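Local atomic coordinates of anti-sigma-I factor RsgI3 (Clostridium thermocellum, PDB entry 6QE7), a protein that probably holds the sigma factor SigI3 inactive at the membrane until its extracellular PA14 dyad, the part described here, binds plant polysaccharides such as pectin. Residues Y206-N217 with G237-L248. Sequence-based numbering, arbitrary orientation.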
ATOM      1  N   TYR A 206      -8.518  -7.162  -9.053  1.00 36.46           N
ATOM      2  CA  TYR A 206      -9.601  -6.520  -9.839  1.00 33.58           C
ATOM      3  C   TYR A 206     -10.261  -5.496  -8.955  1.00 34.68           C
ATOM      4  O   TYR A 206     -10.230  -5.661  -7.697  1.00 32.12           O
ATOM      5  CB  TYR A 206     -10.612  -7.554 -10.335  1.00 33.74           C
ATOM      6  CG  TYR A 206      -9.923  -8.693 -11.040  1.00 32.85           C
ATOM      7  CD1 TYR A 206      -9.349  -8.538 -12.289  1.00 35.48           C
ATOM      8  CD2 TYR A 206      -9.817  -9.928 -10.425  1.00 33.75           C
ATOM      9  CE1 TYR A 206      -8.657  -9.584 -12.900  1.00 34.21           C
ATOM     10  CE2 TYR A 206      -9.107 -10.967 -10.990  1.00 32.37           C
ATOM     11  CZ  TYR A 206      -8.532 -10.800 -12.244  1.00 31.91           C
ATOM     12  OH  TYR A 206      -7.880 -11.857 -12.797  1.00 34.96           O
ATOM     13  N   THR A 207     -10.814  -4.506  -9.623  1.00 29.18           N
ATOM     14  CA  THR A 207     -11.741  -3.505  -9.065  1.00 32.25           C
ATOM     15  C   THR A 207     -13.148  -4.086  -9.239  1.00 35.11           C
ATOM     16  O   THR A 207     -13.553  -4.215 -10.376  1.00 33.59           O
ATOM     17  CB  THR A 207     -11.500  -2.135  -9.729  1.00 30.05           C
ATOM     18  OG1 THR A 207     -10.201  -1.755  -9.335  1.00 37.42           O
ATOM     19  CG2 THR A 207     -12.409  -1.016  -9.277  1.00 35.49           C
ATOM     20  N   GLU A 208     -13.854  -4.445  -8.156  1.00 33.32           N
ATOM     21  CA  GLU A 208     -15.242  -4.980  -8.177  1.00 37.20           C
ATOM     22  C   GLU A 208     -15.642  -5.562  -6.809  1.00 38.52           C
ATOM     23  O   GLU A 208     -14.870  -5.414  -5.793  1.00 34.90           O
ATOM     24  CB  GLU A 208     -15.401  -6.117  -9.188  1.00 33.61           C
ATOM     25  CG  GLU A 208     -14.381  -7.215  -9.078  1.00 39.69           C
ATOM     26  CD  GLU A 208     -14.378  -8.098 -10.342  1.00 38.81           C
ATOM     27  OE1 GLU A 208     -14.652  -7.560 -11.419  1.00 42.61           O
ATOM     28  OE2 GLU A 208     -13.990  -9.280 -10.255  1.00 37.54           O
ATOM     29  N   GLU A 209     -16.799  -6.206  -6.768  1.00 35.33           N
ATOM     30  CA  GLU A 209     -17.333  -6.678  -5.482  1.00 37.74           C
ATOM     31  C   GLU A 209     -16.638  -8.007  -5.222  1.00 34.74           C
ATOM     32  O   GLU A 209     -16.723  -8.897  -6.062  1.00 36.20           O
ATOM     33  CB  GLU A 209     -18.862  -6.734  -5.453  1.00 33.98           C
ATOM     34  CG  GLU A 209     -19.372  -7.158  -4.089  1.00 33.06           C
ATOM     35  CD  GLU A 209     -20.885  -7.115  -3.902  1.00 41.07           C
ATOM     36  OE1 GLU A 209     -21.672  -7.791  -4.640  1.00 44.44           O
ATOM     37  OE2 GLU A 209     -21.279  -6.429  -2.957  1.00 56.15           O
ATOM     38  N   TYR A 210     -15.892  -8.090  -4.122  1.00 30.17           N
ATOM     39  CA  TYR A 210     -15.282  -9.373  -3.749  1.00 29.57           C
ATOM     40  C   TYR A 210     -16.223 -10.072  -2.792  1.00 29.74           C
ATOM     41  O   TYR A 210     -16.999  -9.393  -2.030  1.00 36.76           O
ATOM     42  CB  TYR A 210     -13.867  -9.156  -3.183  1.00 31.85           C
ATOM     43  CG  TYR A 210     -12.801  -9.147  -4.238  1.00 30.89           C
ATOM     44  CD1 TYR A 210     -12.654  -8.081  -5.129  1.00 33.39           C
ATOM     45  CD2 TYR A 210     -11.985 -10.228  -4.402  1.00 33.33           C
ATOM     46  CE1 TYR A 210     -11.734  -8.123  -6.165  1.00 32.80           C
ATOM     47  CE2 TYR A 210     -11.029 -10.259  -5.391  1.00 33.61           C
ATOM     48  CZ  TYR A 210     -10.905  -9.211  -6.288  1.00 34.83           C
ATOM     49  OH  TYR A 210      -9.937  -9.286  -7.266  1.00 30.86           O
ATOM     50  N   THR A 211     -16.027 -11.369  -2.703  1.00 31.63           N
ATOM     51  CA  THR A 211     -16.652 -12.237  -1.688  1.00 37.04           C
ATOM     52  C   THR A 211     -15.527 -12.968  -0.991  1.00 35.89           C
ATOM     53  O   THR A 211     -14.707 -13.607  -1.683  1.00 33.35           O
ATOM     54  CB  THR A 211     -17.639 -13.250  -2.276  1.00 38.24           C
ATOM     55  OG1 THR A 211     -18.610 -12.534  -3.015  1.00 34.39           O
ATOM     56  CG2 THR A 211     -18.370 -14.065  -1.224  1.00 34.51           C
ATOM     57  N   PHE A 212     -15.456 -12.820   0.317  1.00 31.39           N
ATOM     58  CA  PHE A 212     -14.518 -13.629   1.134  1.00 31.78           C
ATOM     59  C   PHE A 212     -15.335 -14.776   1.694  1.00 34.75           C
ATOM     60  O   PHE A 212     -16.534 -14.612   1.936  1.00 34.44           O
ATOM     61  CB  PHE A 212     -13.795 -12.798   2.196  1.00 33.25           C
ATOM     62  CG  PHE A 212     -12.868 -11.791   1.572  1.00 33.21           C
ATOM     63  CD1 PHE A 212     -13.373 -10.601   1.077  1.00 31.99           C
ATOM     64  CD2 PHE A 212     -11.528 -12.067   1.401  1.00 32.74           C
ATOM     65  CE1 PHE A 212     -12.551  -9.711   0.395  1.00 33.18           C
ATOM     66  CE2 PHE A 212     -10.707 -11.159   0.763  1.00 39.31           C
ATOM     67  CZ  PHE A 212     -11.224  -9.983   0.255  1.00 34.44           C
ATOM     68  N   HIS A 213     -14.689 -15.923   1.792  1.00 36.77           N
ATOM     69  CA  HIS A 213     -15.289 -17.209   2.193  1.00 35.47           C
ATOM     70  C   HIS A 213     -14.405 -17.765   3.296  1.00 38.25           C
ATOM     71  O   HIS A 213     -13.171 -17.631   3.156  1.00 33.81           O
ATOM     72  CB  HIS A 213     -15.337 -18.178   1.039  1.00 31.86           C
ATOM     73  CG  HIS A 213     -15.889 -17.661  -0.232  1.00 38.04           C
ATOM     74  ND1 HIS A 213     -17.176 -17.944  -0.642  1.00 42.60           N
ATOM     75  CD2 HIS A 213     -15.292 -16.961  -1.242  1.00 37.40           C
ATOM     76  CE1 HIS A 213     -17.371 -17.412  -1.840  1.00 40.68           C
ATOM     77  NE2 HIS A 213     -16.202 -16.829  -2.238  1.00 33.98           N
ATOM     78  N   THR A 214     -15.011 -18.208   4.406  1.00 40.89           N
ATOM     79  CA  THR A 214     -14.305 -19.018   5.428  1.00 35.26           C
ATOM     80  C   THR A 214     -14.912 -20.414   5.428  1.00 35.74           C
ATOM     81  O   THR A 214     -16.135 -20.597   5.269  1.00 33.73           O
ATOM     82  CB  THR A 214     -14.267 -18.377   6.812  1.00 36.12           C
ATOM     83  OG1 THR A 214     -15.633 -18.247   7.144  1.00 38.21           O
ATOM     84  CG2 THR A 214     -13.542 -17.049   6.868  1.00 39.71           C
ATOM     85  N   VAL A 215     -14.010 -21.352   5.526  1.00 36.29           N
ATOM     86  CA  VAL A 215     -14.239 -22.779   5.835  1.00 39.02           C
ATOM     87  C   VAL A 215     -13.518 -23.021   7.159  1.00 35.02           C
ATOM     88  O   VAL A 215     -12.278 -22.852   7.219  1.00 39.22           O
ATOM     89  CB  VAL A 215     -13.761 -23.751   4.737  1.00 38.20           C
ATOM     90  CG1 VAL A 215     -14.043 -25.229   5.128  1.00 47.88           C
ATOM     91  CG2 VAL A 215     -14.424 -23.455   3.445  1.00 32.85           C
ATOM     92  N   ALA A 216     -14.272 -23.412   8.194  1.00 38.29           N
ATOM     93  CA  ALA A 216     -13.731 -23.427   9.557  1.00 36.71           C
ATOM     94  C   ALA A 216     -14.373 -24.489  10.452  1.00 33.55           C
ATOM     95  O   ALA A 216     -15.596 -24.531  10.491  1.00 33.99           O
ATOM     96  CB  ALA A 216     -14.009 -22.056  10.083  1.00 40.97           C
ATOM     97  N   ASN A 217     -13.582 -25.121  11.309  1.00 35.42           N
ATOM     98  CA  ASN A 217     -14.062 -26.102  12.333  1.00 40.82           C
ATOM     99  C   ASN A 217     -14.495 -25.405  13.648  1.00 41.57           C
ATOM    100  O   ASN A 217     -14.983 -26.085  14.558  1.00 45.79           O
ATOM    101  CB  ASN A 217     -13.006 -27.172  12.583  1.00 39.93           C
ATOM    102  CG  ASN A 217     -12.944 -28.220  11.489  1.00 49.17           C
ATOM    103  OD1 ASN A 217     -13.635 -28.117  10.475  1.00 48.67           O
ATOM    104  ND2 ASN A 217     -12.113 -29.233  11.681  1.00 39.88           N
ATOM    105  N   GLY A 237     -19.884 -26.339  13.804  1.00 65.64           N
ATOM    106  CA  GLY A 237     -19.997 -27.275  12.669  1.00 59.75           C
ATOM    107  C   GLY A 237     -18.624 -27.527  12.086  1.00 61.37           C
ATOM    108  O   GLY A 237     -17.773 -26.591  12.127  1.00 63.74           O
ATOM    109  N   LYS A 238     -18.380 -28.744  11.616  1.00 53.35           N
ATOM    110  CA  LYS A 238     -17.133 -29.135  10.924  1.00 55.12           C
ATOM    111  C   LYS A 238     -17.141 -28.402   9.574  1.00 57.49           C
ATOM    112  O   LYS A 238     -18.207 -28.300   8.957  1.00 50.14           O
ATOM    113  CB  LYS A 238     -17.021 -30.653  10.744  1.00 58.37           C
ATOM    114  CG  LYS A 238     -15.990 -31.097   9.705  1.00 55.37           C
ATOM    115  CD  LYS A 238     -15.601 -32.574   9.707  1.00 62.04           C
ATOM    116  CE  LYS A 238     -14.363 -32.826   8.861  1.00 66.62           C
ATOM    117  NZ  LYS A 238     -13.470 -33.862   9.428  1.00 70.45           N
ATOM    118  N   GLU A 239     -16.011 -27.843   9.157  1.00 53.71           N
ATOM    119  CA  GLU A 239     -15.910 -27.102   7.865  1.00 56.91           C
ATOM    120  C   GLU A 239     -17.210 -26.336   7.593  1.00 44.23           C
ATOM    121  O   GLU A 239     -17.737 -26.485   6.483  1.00 50.37           O
ATOM    122  CB  GLU A 239     -15.553 -28.082   6.740  1.00 53.91           C
ATOM    123  CG  GLU A 239     -14.198 -28.726   7.009  1.00 60.75           C
ATOM    124  CD  GLU A 239     -13.748 -29.762   6.014  1.00 59.10           C
ATOM    125  OE1 GLU A 239     -14.093 -29.612   4.825  1.00 70.61           O
ATOM    126  OE2 GLU A 239     -13.068 -30.706   6.436  1.00 54.58           O
ATOM    127  N   ALA A 240     -17.719 -25.577   8.564  1.00 42.47           N
ATOM    128  CA  ALA A 240     -18.840 -24.628   8.347  1.00 46.47           C
ATOM    129  C   ALA A 240     -18.326 -23.516   7.402  1.00 46.31           C
ATOM    130  O   ALA A 240     -17.122 -23.088   7.563  1.00 40.03           O
ATOM    131  CB  ALA A 240     -19.334 -24.018   9.648  1.00 41.55           C
ATOM    132  N   GLU A 241     -19.199 -23.090   6.477  1.00 45.87           N
ATOM    133  CA  GLU A 241     -18.937 -22.085   5.399  1.00 47.82           C
ATOM    134  C   GLU A 241     -19.665 -20.796   5.735  1.00 45.94           C
ATOM    135  O   GLU A 241     -20.833 -20.861   6.104  1.00 39.49           O
ATOM    136  CB  GLU A 241     -19.359 -22.667   4.063  1.00 48.24           C
ATOM    137  CG  GLU A 241     -18.437 -23.830   3.707  1.00 53.76           C
ATOM    138  CD  GLU A 241     -19.039 -24.868   2.782  1.00 70.56           C
ATOM    139  OE1 GLU A 241     -19.694 -24.426   1.829  1.00 64.73           O
ATOM    140  OE2 GLU A 241     -18.867 -26.115   3.022  1.00 72.48           O
ATOM    141  N   ASN A 242     -18.925 -19.694   5.687  1.00 43.54           N
ATOM    142  CA  ASN A 242     -19.453 -18.324   5.789  1.00 41.73           C
ATOM    143  C   ASN A 242     -18.928 -17.561   4.589  1.00 44.61           C
ATOM    144  O   ASN A 242     -17.886 -17.968   4.088  1.00 35.89           O
ATOM    145  CB  ASN A 242     -19.057 -17.682   7.119  1.00 36.08           C
ATOM    146  CG  ASN A 242     -19.747 -18.423   8.240  1.00 48.21           C
ATOM    147  OD1 ASN A 242     -19.247 -19.461   8.674  1.00 46.79           O
ATOM    148  ND2 ASN A 242     -20.979 -18.016   8.525  1.00 40.82           N
ATOM    149  N   SER A 243     -19.659 -16.526   4.189  1.00 38.92           N
ATOM    150  CA  SER A 243     -19.251 -15.574   3.134  1.00 39.38           C
ATOM    151  C   SER A 243     -19.754 -14.184   3.480  1.00 38.32           C
ATOM    152  O   SER A 243     -20.723 -14.003   4.303  1.00 32.67           O
ATOM    153  CB  SER A 243     -19.626 -16.029   1.760  1.00 37.54           C
ATOM    154  OG  SER A 243     -20.979 -15.762   1.452  1.00 43.28           O
ATOM    155  N   GLY A 244     -19.049 -13.210   2.936  1.00 41.91           N
ATOM    156  CA  GLY A 244     -19.452 -11.805   3.054  1.00 35.99           C
ATOM    157  C   GLY A 244     -18.815 -11.026   1.934  1.00 36.66           C
ATOM    158  O   GLY A 244     -17.843 -11.532   1.362  1.00 38.16           O
ATOM    159  N   LYS A 245     -19.384  -9.881   1.586  1.00 37.94           N
ATOM    160  CA  LYS A 245     -19.045  -9.153   0.347  1.00 35.14           C
ATOM    161  C   LYS A 245     -18.432  -7.825   0.685  1.00 36.59           C
ATOM    162  O   LYS A 245     -18.821  -7.259   1.715  1.00 36.77           O
ATOM    163  CB  LYS A 245     -20.322  -8.902  -0.456  1.00 43.82           C
ATOM    164  CG  LYS A 245     -20.899 -10.151  -1.095  1.00 47.21           C
ATOM    165  CD  LYS A 245     -22.319  -9.949  -1.559  1.00 62.11           C
ATOM    166  CE  LYS A 245     -22.726 -10.869  -2.688  1.00 72.25           C
ATOM    167  NZ  LYS A 245     -23.145 -12.209  -2.203  1.00 86.57           N
ATOM    168  N   ILE A 246     -17.536  -7.322  -0.163  1.00 34.10           N
ATOM    169  CA  ILE A 246     -17.079  -5.912  -0.054  1.00 35.46           C
ATOM    170  C   ILE A 246     -16.589  -5.471  -1.441  1.00 36.83           C
ATOM    171  O   ILE A 246     -15.996  -6.284  -2.107  1.00 30.41           O
ATOM    172  CB  ILE A 246     -16.000  -5.752   1.019  1.00 34.15           C
ATOM    173  CG1 ILE A 246     -15.589  -4.278   1.193  1.00 33.21           C
ATOM    174  CG2 ILE A 246     -14.819  -6.653   0.713  1.00 37.73           C
ATOM    175  CD1 ILE A 246     -14.954  -3.955   2.522  1.00 34.45           C
ATOM    176  N   GLU A 247     -16.846  -4.225  -1.820  1.00 39.15           N
ATOM    177  CA  GLU A 247     -16.305  -3.567  -3.043  1.00 34.87           C
ATOM    178  C   GLU A 247     -14.874  -3.128  -2.756  1.00 32.76           C
ATOM    179  O   GLU A 247     -14.666  -2.445  -1.763  1.00 34.27           O
ATOM    180  CB  GLU A 247     -17.202  -2.388  -3.450  1.00 41.99           C
ATOM    181  CG  GLU A 247     -18.201  -2.781  -4.522  1.00 47.86           C
ATOM    182  CD  GLU A 247     -19.467  -1.973  -4.643  1.00 53.31           C
ATOM    183  OE1 GLU A 247     -19.471  -0.827  -4.214  1.00 59.10           O
ATOM    184  OE2 GLU A 247     -20.439  -2.492  -5.227  1.00 62.14           O
ATOM    185  N   LEU A 248     -13.915  -3.556  -3.556  1.00 31.51           N
ATOM    186  CA  LEU A 248     -12.509  -3.155  -3.389  1.00 33.58           C
ATOM    187  C   LEU A 248     -11.955  -2.694  -4.728  1.00 34.75           C
ATOM    188  O   LEU A 248     -12.428  -3.107  -5.792  1.00 29.83           O
ATOM    189  CB  LEU A 248     -11.691  -4.313  -2.852  1.00 33.70           C
ATOM    190  CG  LEU A 248     -12.206  -4.906  -1.549  1.00 31.55           C
ATOM    191  CD1 LEU A 248     -11.535  -6.236  -1.275  1.00 35.10           C
ATOM    192  CD2 LEU A 248     -12.023  -3.943  -0.361  1.00 32.14           C
TER
HETATM  193  O   HOH W   1     -18.918 -19.518   1.188  1.00 43.88           O
HETATM  194  O   HOH W   2     -16.590 -20.484   8.373  1.00 38.62           O
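The side-chain oxygen of Asn217 accepts the backbone N-H of Glu239, OD1 to N 2.7 Å and almost straight at 170°, while its ND2 donates to the carbonyl of Pro266. An amide suits this place because it can accept on one side and donate on the other, tying the end of the strand pair to a third chain segment. The pair itself, 208-216 with 240-248, is antiparallel and belongs to one sheet of the second PA14 domain, a beta-sandwich; strand 268-274 continues the sheet beyond 208-216. Backbone bonds join Glu208 to Leu248, Tyr210 to Ile246, Phe212 to Gly244, Thr214 to Asn242 and Ala216 to Ala240, the last pair with one weak bond.

Apart from Gly244, which has none, the side chains of these pairs lie on one face, where Phe212 and Leu248 also meet Ile224 of the facing sheet. Ile246 CG2 lies 3.8 Å from Phe212 CE1, near the ring plane, and Leu248 CD1 reaches the same edge in plane, 4.0 Å from CE1. Branched aliphatic residues suit this place because a methyl can be set against the rim of the ring. Farther along, Thr214 holds OG1 between its backbone N and carbonyl carbon (chi1 60°), where it lies 2.7 Å from a bound water O; that water can donate to Ala240 O or Asn242 OD1, and Asn232 ND2 also bonds to OD1.

The other face carries more polar groups. Glu209 and Lys245 meet through the lysine's aliphatic chain, CB 3.6 Å from Glu209 OE2, whereas NZ stays 5.3 Å from Glu209 OE1, too far for a salt bridge. Beside them, Thr211 CG2 touches Ser243 CB across the pair and lies over one face of the His213 imidazole, toward its rim. The ring's NE2 bonds to Ser274, and a second water, in the ring plane, bonds weakly to Asn242 O across the pair, its O 3.0 Å from His213 ND1.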